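Long-range contact in escJ (Escherichia coli, PDB 1YJ7), which probably forms part of the membrane-associated platform on which the type III secretion system of enteropathogenic bacteria is assembled: residues 121-133 against 153-167. The protein carries 3 engineered substitutions. Numbering follows the deposited sequence. Where two conformers were deposited one is given.
Sequences PSSAAVLVISSPE and DLKLENISVVIKSSS
Val-126 pairs with Val-161, and Val-128 with Ile-163, in two parallel strands, 123-130 and 159-165, that helix 140-150 links into a beta-alpha-beta unit. Parallel pairing obliges each bonded residue to reach two neighbours on the partner strand: Val-126 N donates to Ser-160 O (2.8 Å), while Val-126 O accepts from Val-162 N. The same ladder runs from Ala-124 to Ser-130, whose carbonyl takes the N-H of Ser-166. Strand 105-113 borders strand 123-130 on its other edge, antiparallel to it.

On the face of Ala-125 and Leu-127, a second subunit packs against the sheet. Here Ile-129 can be followed outward. Its CB stands 4.0 Å from Lys-164 O. From there CG2, anti to the backbone N, points forward along its own strand, touching Lys-164 O (3.7 Å) and then Ser-166 N, whereas CG1 turns the other way and carries CD1 to Lys-164 CB (4.0 Å). The lysine chain bends at chi2 (-71°), and its NZ bonds to Gln-169.

At the start of the pair, Leu-154 slides CD1 tightly against Ser-123 CA (3.5 Å) and sets CD2 on the methyl of Ala-124. Beside it a water accepts from Lys-155 N and hydrogen-bonds to Ser-122 O (2.7 Å) and Asn-158 OD1, joining the segments. At the far end, Ser-165 OG sits 3.2 Å from Pro-132 CA, and Ser-166 OG meets the proline ring at CG and CD, 3.5 Å from each.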
loop_
_atom_site.group_PDB
_atom_site.type_symbol
_atom_site.label_atom_id
_atom_site.label_comp_id
_atom_site.label_asym_id
_atom_site.label_seq_id
_atom_site.Cartn_x
_atom_site.Cartn_y
_atom_site.Cartn_z
ATOM N N PRO D 121 21.436 -28.940 -7.250
ATOM C CA PRO D 121 22.572 -28.121 -7.704
ATOM C C PRO D 121 22.506 -26.688 -7.184
ATOM O O PRO D 121 21.588 -25.951 -7.551
ATOM C CB PRO D 121 22.413 -28.126 -9.229
ATOM C CG PRO D 121 20.917 -28.355 -9.477
ATOM C CD PRO D 121 20.305 -28.870 -8.193
ATOM N N SER D 122 23.476 -26.297 -6.364
ATOM C CA SER D 122 23.497 -24.969 -5.782
ATOM C C SER D 122 23.657 -23.845 -6.843
ATOM O O SER D 122 24.023 -24.065 -8.000
ATOM C CB SER D 122 24.598 -24.872 -4.710
ATOM O OG SER D 122 24.393 -25.790 -3.623
ATOM N N SER D 123 23.360 -22.623 -6.428
ATOM C CA SER D 123 23.713 -21.455 -7.216
ATOM C C SER D 123 24.017 -20.309 -6.247
ATOM O O SER D 123 23.720 -20.391 -5.063
ATOM C CB SER D 123 22.575 -21.083 -8.172
ATOM O OG SER D 123 21.436 -20.685 -7.445
ATOM N N ALA D 124 24.636 -19.259 -6.755
ATOM C CA ALA D 124 24.991 -18.120 -5.916
ATOM C C ALA D 124 24.955 -16.841 -6.714
ATOM O O ALA D 124 25.365 -16.819 -7.853
ATOM C CB ALA D 124 26.375 -18.300 -5.339
ATOM N N ALA D 125 24.463 -15.781 -6.086
ATOM C CA ALA D 125 24.488 -14.429 -6.647
ATOM C C ALA D 125 25.445 -13.600 -5.819
ATOM O O ALA D 125 25.334 -13.588 -4.610
ATOM C CB ALA D 125 23.110 -13.835 -6.567
ATOM N N VAL D 126 26.354 -12.900 -6.487
ATOM C CA VAL D 126 27.409 -12.131 -5.834
ATOM C C VAL D 126 27.468 -10.749 -6.450
ATOM O O VAL D 126 27.710 -10.611 -7.657
ATOM C CB VAL D 126 28.766 -12.813 -6.003
ATOM C CG1 VAL D 126 29.857 -12.020 -5.271
ATOM C CG2 VAL D 126 28.698 -14.230 -5.494
ATOM N N LEU D 127 27.229 -9.729 -5.626
ATOM C CA LEU D 127 27.356 -8.333 -6.039
ATOM C C LEU D 127 28.529 -7.722 -5.281
ATOM O O LEU D 127 28.616 -7.821 -4.042
ATOM C CB LEU D 127 26.089 -7.561 -5.723
ATOM C CG LEU D 127 26.121 -6.057 -6.023
ATOM C CD1 LEU D 127 26.300 -5.775 -7.502
ATOM C CD2 LEU D 127 24.867 -5.417 -5.486
ATOM N N VAL D 128 29.457 -7.144 -6.030
ATOM C CA VAL D 128 30.647 -6.521 -5.453
ATOM C C VAL D 128 30.695 -5.069 -5.883
ATOM O O VAL D 128 30.596 -4.744 -7.060
ATOM C CB VAL D 128 31.933 -7.236 -5.896
ATOM C CG1 VAL D 128 33.191 -6.566 -5.298
ATOM C CG2 VAL D 128 31.876 -8.713 -5.544
ATOM N N ILE D 129 30.843 -4.180 -4.908
ATOM C CA ILE D 129 30.986 -2.768 -5.172
ATOM C C ILE D 129 32.455 -2.428 -4.973
ATOM O O ILE D 129 33.042 -2.772 -3.944
ATOM C CB ILE D 129 30.140 -1.907 -4.197
ATOM C CG1 ILE D 129 28.656 -2.299 -4.208
ATOM C CG2 ILE D 129 30.298 -0.418 -4.563
ATOM C CD1 ILE D 129 27.992 -2.369 -5.634
ATOM N N SER D 130 33.054 -1.777 -5.960
ATOM C CA SER D 130 34.437 -1.359 -5.869
ATOM C C SER D 130 34.614 0.135 -5.671
ATOM O O SER D 130 33.736 0.950 -5.947
ATOM C CB SER D 130 35.205 -1.789 -7.117
ATOM O OG SER D 130 35.000 -0.878 -8.184
ATOM N N SER D 131 35.800 0.486 -5.191
ATOM C CA SER D 131 36.257 1.869 -5.232
ATOM C C SER D 131 36.142 2.362 -6.688
ATOM O O SER D 131 36.401 1.593 -7.619
ATOM C CB SER D 131 37.698 1.978 -4.758
ATOM O OG SER D 131 37.912 1.198 -3.586
ATOM N N PRO D 132 35.819 3.629 -6.877
ATOM C CA PRO D 132 35.766 4.192 -8.233
ATOM C C PRO D 132 37.113 4.138 -8.965
ATOM O O PRO D 132 37.133 4.127 -10.207
ATOM C CB PRO D 132 35.336 5.648 -8.005
ATOM C CG PRO D 132 34.847 5.739 -6.606
ATOM C CD PRO D 132 35.466 4.626 -5.844
ATOM N N GLU D 133 38.216 4.101 -8.217
ATOM C CA GLU D 133 39.549 4.119 -8.821
ATOM C C GLU D 133 40.097 2.730 -9.132
ATOM O O GLU D 133 41.257 2.619 -9.521
ATOM C CB GLU D 133 40.561 4.839 -7.903
ATOM C CG GLU D 133 40.065 6.078 -7.177
ATOM C CD GLU D 133 39.453 7.128 -8.088
ATOM O OE1 GLU D 133 38.652 7.951 -7.571
ATOM O OE2 GLU D 133 39.759 7.150 -9.311
ATOM N N ASP D 153 28.602 -28.127 -3.372
ATOM C CA ASP D 153 27.998 -28.547 -4.640
ATOM C C ASP D 153 27.628 -27.370 -5.539
ATOM O O ASP D 153 26.476 -27.254 -5.980
ATOM C CB ASP D 153 26.767 -29.424 -4.333
ATOM C CG ASP D 153 26.216 -30.160 -5.568
ATOM O OD1 ASP D 153 24.991 -30.438 -5.571
ATOM O OD2 ASP D 153 26.900 -30.517 -6.557
ATOM N N LEU D 154 28.602 -26.491 -5.779
ATOM C CA LEU D 154 28.414 -25.283 -6.562
ATOM C C LEU D 154 29.339 -25.316 -7.776
ATOM O O LEU D 154 30.546 -25.550 -7.654
ATOM C CB LEU D 154 28.675 -24.044 -5.667
ATOM C CG LEU D 154 28.424 -22.652 -6.213
ATOM C CD1 LEU D 154 26.974 -22.491 -6.662
ATOM C CD2 LEU D 154 28.758 -21.603 -5.154
ATOM N N LYS D 155 28.768 -25.122 -8.960
ATOM C CA LYS D 155 29.530 -25.024 -10.189
ATOM C C LYS D 155 29.660 -23.570 -10.634
ATOM O O LYS D 155 28.770 -22.756 -10.379
ATOM C CB LYS D 155 28.847 -25.813 -11.310
ATOM C CG LYS D 155 28.714 -27.314 -11.043
ATOM C CD LYS D 155 27.785 -27.944 -12.087
ATOM C CE LYS D 155 27.841 -29.471 -12.066
ATOM N NZ LYS D 155 27.469 -30.041 -13.397
ATOM N N LEU D 156 30.748 -23.287 -11.340
ATOM C CA LEU D 156 31.049 -21.962 -11.905
ATOM C C LEU D 156 29.910 -21.371 -12.722
ATOM O O LEU D 156 29.622 -20.179 -12.627
ATOM C CB LEU D 156 32.283 -22.060 -12.816
ATOM C CG LEU D 156 33.615 -21.396 -12.473
ATOM C CD1 LEU D 156 33.810 -21.110 -10.990
ATOM C CD2 LEU D 156 34.771 -22.198 -13.036
ATOM N N GLU D 157 29.271 -22.208 -13.546
ATOM C CA GLU D 157 28.207 -21.754 -14.430
ATOM C C GLU D 157 26.976 -21.246 -13.659
ATOM O O GLU D 157 26.157 -20.528 -14.227
ATOM C CB GLU D 157 27.791 -22.872 -15.415
ATOM C CG GLU D 157 27.010 -24.007 -14.761
ATOM C CD GLU D 157 27.063 -25.318 -15.551
ATOM O OE1 GLU D 157 26.181 -25.530 -16.413
ATOM O OE2 GLU D 157 27.981 -26.137 -15.306
ATOM N N ASN D 158 26.855 -21.609 -12.378
ATOM C CA ASN D 158 25.726 -21.206 -11.556
ATOM C C ASN D 158 26.114 -20.155 -10.493
ATOM O O ASN D 158 25.456 -20.046 -9.472
ATOM C CB ASN D 158 25.085 -22.422 -10.887
ATOM C CG ASN D 158 24.614 -23.467 -11.910
ATOM O OD1 ASN D 158 24.872 -24.667 -11.764
ATOM N ND2 ASN D 158 23.968 -22.995 -12.958
ATOM N N ILE D 159 27.173 -19.402 -10.759
ATOM C CA ILE D 159 27.540 -18.250 -9.929
ATOM C C ILE D 159 27.471 -17.001 -10.797
ATOM O O ILE D 159 28.148 -16.911 -11.816
ATOM C CB ILE D 159 28.961 -18.407 -9.322
ATOM C CG1 ILE D 159 29.066 -19.698 -8.506
ATOM C CG2 ILE D 159 29.297 -17.197 -8.437
ATOM C CD1 ILE D 159 30.489 -20.076 -8.155
ATOM N N SER D 160 26.658 -16.034 -10.388
ATOM C CA SER D 160 26.567 -14.774 -11.079
ATOM C C SER D 160 27.388 -13.780 -10.276
ATOM O O SER D 160 27.135 -13.624 -9.082
ATOM C CB SER D 160 25.107 -14.328 -11.180
ATOM O OG SER D 160 24.979 -13.301 -12.141
ATOM N N VAL D 161 28.367 -13.138 -10.908
ATOM C CA VAL D 161 29.127 -12.052 -10.282
ATOM C C VAL D 161 28.872 -10.764 -11.044
ATOM O O VAL D 161 29.043 -10.689 -12.275
ATOM C CB VAL D 161 30.647 -12.369 -10.227
ATOM C CG1 VAL D 161 31.441 -11.190 -9.622
ATOM C CG2 VAL D 161 30.871 -13.637 -9.441
ATOM N N VAL D 162 28.426 -9.746 -10.323
ATOM C CA VAL D 162 28.235 -8.434 -10.901
ATOM C C VAL D 162 29.114 -7.474 -10.117
ATOM O O VAL D 162 29.092 -7.494 -8.896
ATOM C CB VAL D 162 26.778 -8.012 -10.837
ATOM C CG1 VAL D 162 26.591 -6.573 -11.276
ATOM C CG2 VAL D 162 25.902 -8.986 -11.719
ATOM N N ILE D 163 29.891 -6.677 -10.838
ATOM C CA ILE D 163 30.765 -5.674 -10.211
ATOM C C ILE D 163 30.364 -4.272 -10.650
ATOM O O ILE D 163 30.128 -4.016 -11.820
ATOM C CB ILE D 163 32.270 -5.997 -10.460
ATOM C CG1 ILE D 163 32.629 -6.000 -11.943
ATOM C CG2 ILE D 163 32.649 -7.352 -9.816
ATOM C CD1 ILE D 163 34.131 -6.052 -12.198
ATOM N N LYS D 164 30.252 -3.352 -9.684
ATOM C CA LYS D 164 29.913 -1.968 -9.959
ATOM C C LYS D 164 30.820 -1.034 -9.152
ATOM O O LYS D 164 31.182 -1.345 -8.032
ATOM C CB LYS D 164 28.468 -1.676 -9.566
ATOM C CG LYS D 164 27.398 -2.455 -10.323
ATOM C CD LYS D 164 27.277 -1.980 -11.769
ATOM C CE LYS D 164 26.648 -3.055 -12.635
ATOM N NZ LYS D 164 26.200 -2.544 -13.969
ATOM N N SER D 165 31.207 0.073 -9.759
ATOM C CA SER D 165 31.873 1.172 -9.059
ATOM C C SER D 165 30.864 1.896 -8.183
ATOM O O SER D 165 29.737 2.110 -8.587
ATOM C CB SER D 165 32.451 2.152 -10.068
ATOM O OG SER D 165 32.942 3.327 -9.429
ATOM N N SER D 166 31.277 2.343 -6.992
ATOM C CA SER D 166 30.376 3.096 -6.138
ATOM C C SER D 166 29.952 4.413 -6.817
ATOM O O SER D 166 28.898 4.989 -6.482
ATOM C CB SER D 166 31.043 3.396 -4.783
ATOM O OG SER D 166 32.129 4.280 -4.962
ATOM N N SER D 167 30.769 4.897 -7.751
ATOM C CA SER D 167 30.471 6.149 -8.465
ATOM C C SER D 167 29.361 6.021 -9.516
ATOM O O SER D 167 28.911 7.030 -10.068
ATOM C CB SER D 167 31.732 6.776 -9.064
ATOM O OG SER D 167 32.377 5.952 -10.016
HETATM O O HOH W 1 25.938 -25.580 -9.223
#